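Local coordinates for spindle assembly abnormal protein 6 homolog (Drosophila melanogaster, PDB 5AL7), which forms the central scaffold of the centriole cartwheel, its nine homodimers setting the nine-fold symmetry, and is required for centriole assembly and duplication, at residues Ile26-Gly38 with Leu108-Thr122. The protein carries 1 engineered substitution. Sequence-based numbering, arbitrary orientation.
Sequences ILPSVEMLVNFNG and LKDCQSGKLELHLTT
The backbone of Asn35 is gripped twice by the neighbouring strand, its N giving to Leu118 O (2.9 Å) and its O taking Leu120 N, where strands 28-36 and 117-122 run parallel in the SAS-6 N-terminal head domain; here the two end strands, in order across the sheet, pair with each other. Asn37 N gives to Leu120 O. On its other side, Val30, Met32, Val34 and Phe36 make backbone hydrogen bonds to strand 44-55. Beside this ladder, Asn35 CB sits over one face of the His119 ring, 3.7 Å from its centroid, with amide and ring planes stacked 15° apart. His119 NE2 donates to Glu117 OE1 (3.2 Å), with the acceptor 28° out of the ring plane. With an alanine in place of His119, Glu117 OE1 would probably lose this donor and Asn35 CB the ring face that lies against it. Toward the helix ending at Ser113, Met32, turned back at its last torsion (chi3 58°), brings CE against Cys111 CB and Leu118 CD2 (3.5 Å to the latter), while the Gln112 amide lies against both methyls of Val30. Past the strand, the Asn37 amide works both ways: OD1 accepts Thr122 N, and ND2 donates to Thr122 OG1 at 2.7 Å, the hydroxyl lying in the amide plane.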
ATOM      1  N   ILE A  26      -5.627 -20.725   0.822  1.00 49.73           N
ATOM      2  CA  ILE A  26      -5.712 -22.031   1.474  1.00 39.15           C
ATOM      3  C   ILE A  26      -5.579 -21.893   2.989  1.00 38.11           C
ATOM      4  O   ILE A  26      -5.949 -22.802   3.745  1.00 49.40           O
ATOM      5  CB  ILE A  26      -4.652 -23.019   0.928  1.00 27.46           C
ATOM      6  CG1 ILE A  26      -3.239 -22.522   1.145  1.00 44.81           C
ATOM      7  CG2 ILE A  26      -4.849 -23.263  -0.546  1.00 31.57           C
ATOM      8  CD1 ILE A  26      -2.206 -23.641   1.172  1.00 41.94           C
ATOM      9  N   LEU A  27      -5.062 -20.742   3.417  1.00 31.52           N
ATOM     10  CA  LEU A  27      -4.885 -20.415   4.827  1.00 28.11           C
ATOM     11  C   LEU A  27      -4.854 -18.908   4.971  1.00 48.50           C
ATOM     12  O   LEU A  27      -4.235 -18.227   4.153  1.00 62.27           O
ATOM     13  CB  LEU A  27      -3.590 -21.029   5.369  1.00 48.46           C
ATOM     14  CG  LEU A  27      -3.291 -20.878   6.857  1.00 57.39           C
ATOM     15  CD1 LEU A  27      -4.154 -21.840   7.654  1.00 58.09           C
ATOM     16  CD2 LEU A  27      -1.814 -21.106   7.140  1.00 69.86           C
ATOM     17  N   PRO A  28      -5.540 -18.367   5.987  1.00 51.86           N
ATOM     18  CA  PRO A  28      -5.484 -16.915   6.164  1.00 50.30           C
ATOM     19  C   PRO A  28      -4.067 -16.430   6.467  1.00 58.91           C
ATOM     20  O   PRO A  28      -3.335 -17.088   7.215  1.00 63.20           O
ATOM     21  CB  PRO A  28      -6.418 -16.666   7.358  1.00 44.42           C
ATOM     22  CG  PRO A  28      -6.472 -17.952   8.073  1.00 57.38           C
ATOM     23  CD  PRO A  28      -6.382 -19.010   7.007  1.00 61.62           C
ATOM     24  N   SER A  29      -3.699 -15.302   5.862  1.00 71.11           N
ATOM     25  CA  SER A  29      -2.380 -14.694   6.025  1.00 74.57           C
ATOM     26  C   SER A  29      -2.061 -14.480   7.500  1.00 64.50           C
ATOM     27  O   SER A  29      -2.874 -13.916   8.240  1.00 55.50           O
ATOM     28  CB  SER A  29      -2.304 -13.358   5.287  1.00 77.70           C
ATOM     29  OG  SER A  29      -2.643 -13.514   3.925  1.00 93.05           O
ATOM     30  N   VAL A  30      -0.908 -14.976   7.944  1.00 61.72           N
ATOM     31  CA  VAL A  30      -0.583 -14.855   9.371  1.00 50.52           C
ATOM     32  C   VAL A  30       0.844 -14.450   9.617  1.00 51.30           C
ATOM     33  O   VAL A  30       1.685 -14.561   8.735  1.00 54.57           O
ATOM     34  CB  VAL A  30      -0.830 -16.170  10.152  1.00 42.68           C
ATOM     35  CG1 VAL A  30      -2.298 -16.335  10.499  1.00 46.28           C
ATOM     36  CG2 VAL A  30      -0.295 -17.363   9.382  1.00 45.40           C
ATOM     37  N   GLU A  31       1.096 -13.934  10.815  1.00 39.93           N
ATOM     38  CA  GLU A  31       2.452 -13.651  11.262  1.00 31.34           C
ATOM     39  C   GLU A  31       3.088 -14.897  11.890  1.00 40.57           C
ATOM     40  O   GLU A  31       2.483 -15.557  12.733  1.00 54.65           O
ATOM     41  CB  GLU A  31       2.453 -12.502  12.253  1.00 25.77           C
ATOM     42  CG  GLU A  31       3.822 -11.925  12.519  1.00 33.27           C
ATOM     43  CD  GLU A  31       3.783 -10.758  13.481  1.00 47.28           C
ATOM     44  OE1 GLU A  31       2.894  -9.891  13.327  1.00 58.12           O
ATOM     45  OE2 GLU A  31       4.635 -10.714  14.392  1.00 49.11           O
ATOM     46  N   MET A  32       4.322 -15.191  11.502  1.00 38.64           N
ATOM     47  CA  MET A  32       4.998 -16.411  11.910  1.00 43.52           C
ATOM     48  C   MET A  32       6.460 -16.143  12.216  1.00 48.32           C
ATOM     49  O   MET A  32       7.113 -15.427  11.473  1.00 57.40           O
ATOM     50  CB  MET A  32       4.911 -17.440  10.794  1.00 53.49           C
ATOM     51  CG  MET A  32       3.651 -18.261  10.766  1.00 65.47           C
ATOM     52  SD  MET A  32       3.878 -19.544   9.545  1.00 65.24           S
ATOM     53  CE  MET A  32       5.338 -20.307  10.217  1.00 66.50           C
ATOM     54  N   LEU A  33       6.989 -16.738  13.278  1.00 53.75           N
ATOM     55  CA  LEU A  33       8.413 -16.606  13.581  1.00 44.54           C
ATOM     56  C   LEU A  33       9.137 -17.692  12.782  1.00 37.96           C
ATOM     57  O   LEU A  33       8.832 -18.873  12.911  1.00 49.82           O
ATOM     58  CB  LEU A  33       8.677 -16.721  15.087  1.00 49.16           C
ATOM     59  CG  LEU A  33      10.070 -16.349  15.611  1.00 47.05           C
ATOM     60  CD1 LEU A  33      10.360 -14.896  15.307  1.00 39.28           C
ATOM     61  CD2 LEU A  33      10.167 -16.574  17.097  1.00 41.42           C
ATOM     62  N   VAL A  34      10.023 -17.274  11.890  1.00 29.86           N
ATOM     63  CA  VAL A  34      10.694 -18.169  10.956  1.00 23.80           C
ATOM     64  C   VAL A  34      12.193 -18.219  11.230  1.00 36.01           C
ATOM     65  O   VAL A  34      12.817 -17.210  11.576  1.00 45.76           O
ATOM     66  CB  VAL A  34      10.430 -17.730   9.494  1.00 22.50           C
ATOM     67  CG1 VAL A  34      11.209 -18.566   8.493  1.00 22.36           C
ATOM     68  CG2 VAL A  34       8.945 -17.780   9.198  1.00 26.61           C
ATOM     69  N   ASN A  35      12.761 -19.409  11.102  1.00 25.14           N
ATOM     70  CA  ASN A  35      14.192 -19.585  11.247  1.00 38.18           C
ATOM     71  C   ASN A  35      14.940 -19.372   9.946  1.00 33.52           C
ATOM     72  O   ASN A  35      14.645 -20.007   8.958  1.00 37.87           O
ATOM     73  CB  ASN A  35      14.487 -20.992  11.783  1.00 39.31           C
ATOM     74  CG  ASN A  35      14.252 -21.095  13.261  1.00 46.80           C
ATOM     75  OD1 ASN A  35      15.129 -20.775  14.059  1.00 60.79           O
ATOM     76  ND2 ASN A  35      13.044 -21.500  13.643  1.00 45.83           N
ATOM     77  N   PHE A  36      15.981 -18.553   9.988  1.00 34.60           N
ATOM     78  CA  PHE A  36      16.808 -18.273   8.823  1.00 34.45           C
ATOM     79  C   PHE A  36      18.154 -18.985   8.944  1.00 34.40           C
ATOM     80  O   PHE A  36      19.010 -18.615   9.750  1.00 37.94           O
ATOM     81  CB  PHE A  36      16.980 -16.764   8.655  1.00 35.23           C
ATOM     82  CG  PHE A  36      15.816 -16.094   7.955  1.00 37.18           C
ATOM     83  CD1 PHE A  36      14.565 -16.034   8.548  1.00 40.03           C
ATOM     84  CD2 PHE A  36      15.975 -15.533   6.702  1.00 35.50           C
ATOM     85  CE1 PHE A  36      13.492 -15.431   7.902  1.00 36.34           C
ATOM     86  CE2 PHE A  36      14.906 -14.923   6.057  1.00 38.69           C
ATOM     87  CZ  PHE A  36      13.662 -14.875   6.655  1.00 28.98           C
ATOM     88  N   ASN A  37      18.236 -20.075   8.180  1.00 50.90           N
ATOM     89  CA  ASN A  37      19.404 -20.935   7.923  1.00 63.37           C
ATOM     90  C   ASN A  37      19.883 -21.929   8.993  1.00 67.55           C
ATOM     91  O   ASN A  37      19.478 -21.875  10.152  1.00 81.17           O
ATOM     92  CB  ASN A  37      20.571 -20.090   7.483  1.00 72.31           C
ATOM     93  CG  ASN A  37      20.755 -20.160   5.999  1.00 78.98           C
ATOM     94  OD1 ASN A  37      21.316 -21.128   5.484  1.00 86.09           O
ATOM     95  ND2 ASN A  37      20.268 -19.151   5.292  1.00 75.46           N
ATOM     96  N   GLY A  38      20.750 -22.845   8.556  1.00 63.91           N
ATOM     97  CA  GLY A  38      21.082 -24.068   9.281  1.00 68.51           C
ATOM     98  C   GLY A  38      21.804 -24.002  10.612  1.00 68.67           C
ATOM     99  O   GLY A  38      21.205 -24.284  11.653  1.00 65.70           O
ATOM    100  N   LEU A 108       1.385 -25.824   8.396  1.00 38.53           N
ATOM    101  CA  LEU A 108       1.516 -24.387   8.627  1.00 38.93           C
ATOM    102  C   LEU A 108       0.799 -24.007   9.914  1.00 35.99           C
ATOM    103  O   LEU A 108       1.288 -23.179  10.692  1.00 36.10           O
ATOM    104  CB  LEU A 108       0.969 -23.583   7.435  1.00 37.74           C
ATOM    105  CG  LEU A 108       1.865 -23.542   6.191  1.00 31.51           C
ATOM    106  CD1 LEU A 108       1.155 -23.006   4.979  1.00 25.69           C
ATOM    107  CD2 LEU A 108       3.067 -22.676   6.488  1.00 27.54           C
ATOM    108  N   LYS A 109      -0.347 -24.629  10.155  1.00 37.80           N
ATOM    109  CA  LYS A 109      -1.065 -24.374  11.390  1.00 47.49           C
ATOM    110  C   LYS A 109      -0.255 -24.870  12.597  1.00 48.18           C
ATOM    111  O   LYS A 109      -0.211 -24.199  13.633  1.00 39.08           O
ATOM    112  CB  LYS A 109      -2.440 -25.035  11.355  1.00 56.20           C
ATOM    113  CG  LYS A 109      -3.454 -24.367  10.436  1.00 53.78           C
ATOM    114  CD  LYS A 109      -4.730 -25.207  10.390  1.00 64.75           C
ATOM    115  CE  LYS A 109      -5.837 -24.578   9.548  1.00 59.05           C
ATOM    116  NZ  LYS A 109      -7.020 -25.494   9.460  1.00 56.14           N
ATOM    117  N   ASP A 110       0.399 -26.027  12.451  1.00 47.84           N
ATOM    118  CA  ASP A 110       1.264 -26.560  13.512  1.00 39.26           C
ATOM    119  C   ASP A 110       2.452 -25.635  13.775  1.00 44.61           C
ATOM    120  O   ASP A 110       2.909 -25.517  14.914  1.00 52.42           O
ATOM    121  CB  ASP A 110       1.776 -27.969  13.174  1.00 36.86           C
ATOM    122  CG  ASP A 110       0.692 -29.045  13.303  1.00 59.71           C
ATOM    123  OD1 ASP A 110      -0.240 -28.859  14.118  1.00 65.43           O
ATOM    124  OD2 ASP A 110       0.792 -30.095  12.623  1.00 62.14           O
ATOM    125  N   CYS A 111       2.947 -24.976  12.731  1.00 26.73           N
ATOM    126  CA  CYS A 111       4.015 -23.994  12.880  1.00 25.78           C
ATOM    127  C   CYS A 111       3.497 -22.777  13.630  1.00 34.25           C
ATOM    128  O   CYS A 111       4.237 -22.142  14.376  1.00 44.60           O
ATOM    129  CB  CYS A 111       4.563 -23.565  11.530  1.00 24.11           C
ATOM    130  SG  CYS A 111       5.596 -24.786  10.758  1.00 43.86           S
ATOM    131  N   GLN A 112       2.228 -22.442  13.426  1.00 42.52           N
ATOM    132  CA  GLN A 112       1.621 -21.372  14.208  1.00 53.76           C
ATOM    133  C   GLN A 112       1.534 -21.742  15.693  1.00 53.40           C
ATOM    134  O   GLN A 112       1.980 -20.986  16.555  1.00 51.33           O
ATOM    135  CB  GLN A 112       0.231 -21.035  13.675  1.00 62.75           C
ATOM    136  CG  GLN A 112       0.230 -20.090  12.492  1.00 73.53           C
ATOM    137  CD  GLN A 112      -1.172 -19.755  12.023  1.00 75.80           C
ATOM    138  OE1 GLN A 112      -1.617 -20.231  10.978  1.00 82.43           O
ATOM    139  NE2 GLN A 112      -1.890 -18.959  12.815  1.00 66.36           N
ATOM    140  N   SER A 113       0.981 -22.915  15.986  1.00 51.13           N
ATOM    141  CA  SER A 113       0.787 -23.348  17.371  1.00 44.50           C
ATOM    142  C   SER A 113       2.099 -23.630  18.098  1.00 45.08           C
ATOM    143  O   SER A 113       2.134 -23.665  19.328  1.00 51.11           O
ATOM    144  CB  SER A 113      -0.091 -24.595  17.419  1.00 40.71           C
ATOM    145  OG  SER A 113       0.427 -25.600  16.565  1.00 47.58           O
ATOM    146  N   GLY A 114       3.160 -23.854  17.331  1.00 42.32           N
ATOM    147  CA  GLY A 114       4.471 -24.129  17.884  1.00 40.92           C
ATOM    148  C   GLY A 114       4.846 -25.601  17.861  1.00 47.34           C
ATOM    149  O   GLY A 114       5.971 -25.980  18.229  1.00 32.91           O
ATOM    150  N   LYS A 115       3.906 -26.430  17.410  1.00 46.41           N
ATOM    151  CA  LYS A 115       4.136 -27.870  17.312  1.00 40.11           C
ATOM    152  C   LYS A 115       5.233 -28.141  16.288  1.00 40.84           C
ATOM    153  O   LYS A 115       5.931 -29.158  16.363  1.00 36.86           O
ATOM    154  CB  LYS A 115       2.855 -28.606  16.920  1.00 33.57           C
ATOM    155  CG  LYS A 115       1.647 -28.296  17.795  1.00 47.24           C
ATOM    156  CD  LYS A 115       1.787 -28.871  19.197  1.00 68.69           C
ATOM    157  CE  LYS A 115       0.722 -28.313  20.139  1.00 81.85           C
ATOM    158  NZ  LYS A 115       0.959 -26.881  20.499  1.00 85.26           N
ATOM    159  N   LEU A 116       5.368 -27.227  15.327  1.00 36.13           N
ATOM    160  CA  LEU A 116       6.412 -27.319  14.321  1.00 27.54           C
ATOM    161  C   LEU A 116       7.163 -26.004  14.191  1.00 28.75           C
ATOM    162  O   LEU A 116       6.765 -24.979  14.748  1.00 28.48           O
ATOM    163  CB  LEU A 116       5.829 -27.715  12.970  1.00 37.17           C
ATOM    164  CG  LEU A 116       5.336 -29.146  12.767  1.00 37.67           C
ATOM    165  CD1 LEU A 116       4.762 -29.318  11.349  1.00 27.04           C
ATOM    166  CD2 LEU A 116       6.461 -30.147  13.040  1.00 34.92           C
ATOM    167  N   GLU A 117       8.268 -26.047  13.458  1.00 25.47           N
ATOM    168  CA  GLU A 117       9.066 -24.865  13.199  1.00 24.62           C
ATOM    169  C   GLU A 117       9.268 -24.690  11.703  1.00 26.78           C
ATOM    170  O   GLU A 117       9.573 -25.643  11.003  1.00 29.58           O
ATOM    171  CB  GLU A 117      10.419 -24.969  13.890  1.00 27.17           C
ATOM    172  CG  GLU A 117      10.368 -24.732  15.374  1.00 37.74           C
ATOM    173  CD  GLU A 117      11.721 -24.367  15.930  1.00 56.79           C
ATOM    174  OE1 GLU A 117      12.726 -24.591  15.215  1.00 54.88           O
ATOM    175  OE2 GLU A 117      11.780 -23.861  17.074  1.00 66.75           O
ATOM    176  N   LEU A 118       9.109 -23.468  11.214  1.00 33.16           N
ATOM    177  CA  LEU A 118       9.335 -23.190   9.803  1.00 27.86           C
ATOM    178  C   LEU A 118      10.751 -22.658   9.602  1.00 26.19           C
ATOM    179  O   LEU A 118      11.135 -21.644  10.194  1.00 30.67           O
ATOM    180  CB  LEU A 118       8.313 -22.188   9.287  1.00 20.97           C
ATOM    181  CG  LEU A 118       8.199 -22.053   7.779  1.00 20.21           C
ATOM    182  CD1 LEU A 118       7.430 -23.220   7.198  1.00 22.23           C
ATOM    183  CD2 LEU A 118       7.515 -20.744   7.458  1.00 27.95           C
ATOM    184  N   HIS A 119      11.533 -23.376   8.805  1.00 23.34           N
ATOM    185  CA  HIS A 119      12.907 -22.994   8.499  1.00 29.32           C
ATOM    186  C   HIS A 119      13.047 -22.538   7.049  1.00 34.87           C
ATOM    187  O   HIS A 119      12.351 -23.003   6.158  1.00 40.97           O
ATOM    188  CB  HIS A 119      13.871 -24.152   8.744  1.00 25.07           C
ATOM    189  CG  HIS A 119      14.121 -24.446  10.189  1.00 37.64           C
ATOM    190  ND1 HIS A 119      15.352 -24.261  10.781  1.00 35.24           N
ATOM    191  CD2 HIS A 119      13.309 -24.942  11.154  1.00 46.18           C
ATOM    192  CE1 HIS A 119      15.283 -24.617  12.052  1.00 30.67           C
ATOM    193  NE2 HIS A 119      14.058 -25.042  12.303  1.00 40.30           N
ATOM    194  N   LEU A 120      13.985 -21.634   6.835  1.00 31.85           N
ATOM    195  CA  LEU A 120      14.371 -21.156   5.532  1.00 20.87           C
ATOM    196  C   LEU A 120      15.872 -21.361   5.379  1.00 21.84           C
ATOM    197  O   LEU A 120      16.667 -20.559   5.851  1.00 22.36           O
ATOM    198  CB  LEU A 120      13.978 -19.697   5.366  1.00 20.46           C
ATOM    199  CG  LEU A 120      14.019 -19.219   3.918  1.00 32.40           C
ATOM    200  CD1 LEU A 120      12.957 -19.892   3.123  1.00 22.73           C
ATOM    201  CD2 LEU A 120      13.840 -17.712   3.869  1.00 39.82           C
ATOM    202  N   THR A 121      16.245 -22.496   4.804  1.00 23.65           N
ATOM    203  CA  THR A 121      17.645 -22.888   4.714  1.00 31.57           C
ATOM    204  C   THR A 121      18.298 -22.543   3.380  1.00 37.41           C
ATOM    205  O   THR A 121      17.743 -22.796   2.329  1.00 38.86           O
ATOM    206  CB  THR A 121      17.800 -24.399   4.954  1.00 24.19           C
ATOM    207  OG1 THR A 121      16.965 -24.781   6.049  1.00 35.36           O
ATOM    208  CG2 THR A 121      19.239 -24.751   5.287  1.00 34.40           C
ATOM    209  N   THR A 122      19.509 -22.015   3.424  1.00 40.85           N
ATOM    210  CA  THR A 122      20.228 -21.790   2.195  1.00 29.63           C
ATOM    211  C   THR A 122      20.668 -23.133   1.662  1.00 37.21           C
ATOM    212  O   THR A 122      21.184 -23.970   2.400  1.00 55.04           O
ATOM    213  CB  THR A 122      21.450 -20.881   2.383  1.00 27.74           C
ATOM    214  OG1 THR A 122      21.008 -19.558   2.713  1.00 34.37           O
ATOM    215  CG2 THR A 122      22.263 -20.824   1.109  1.00 29.33           C
TER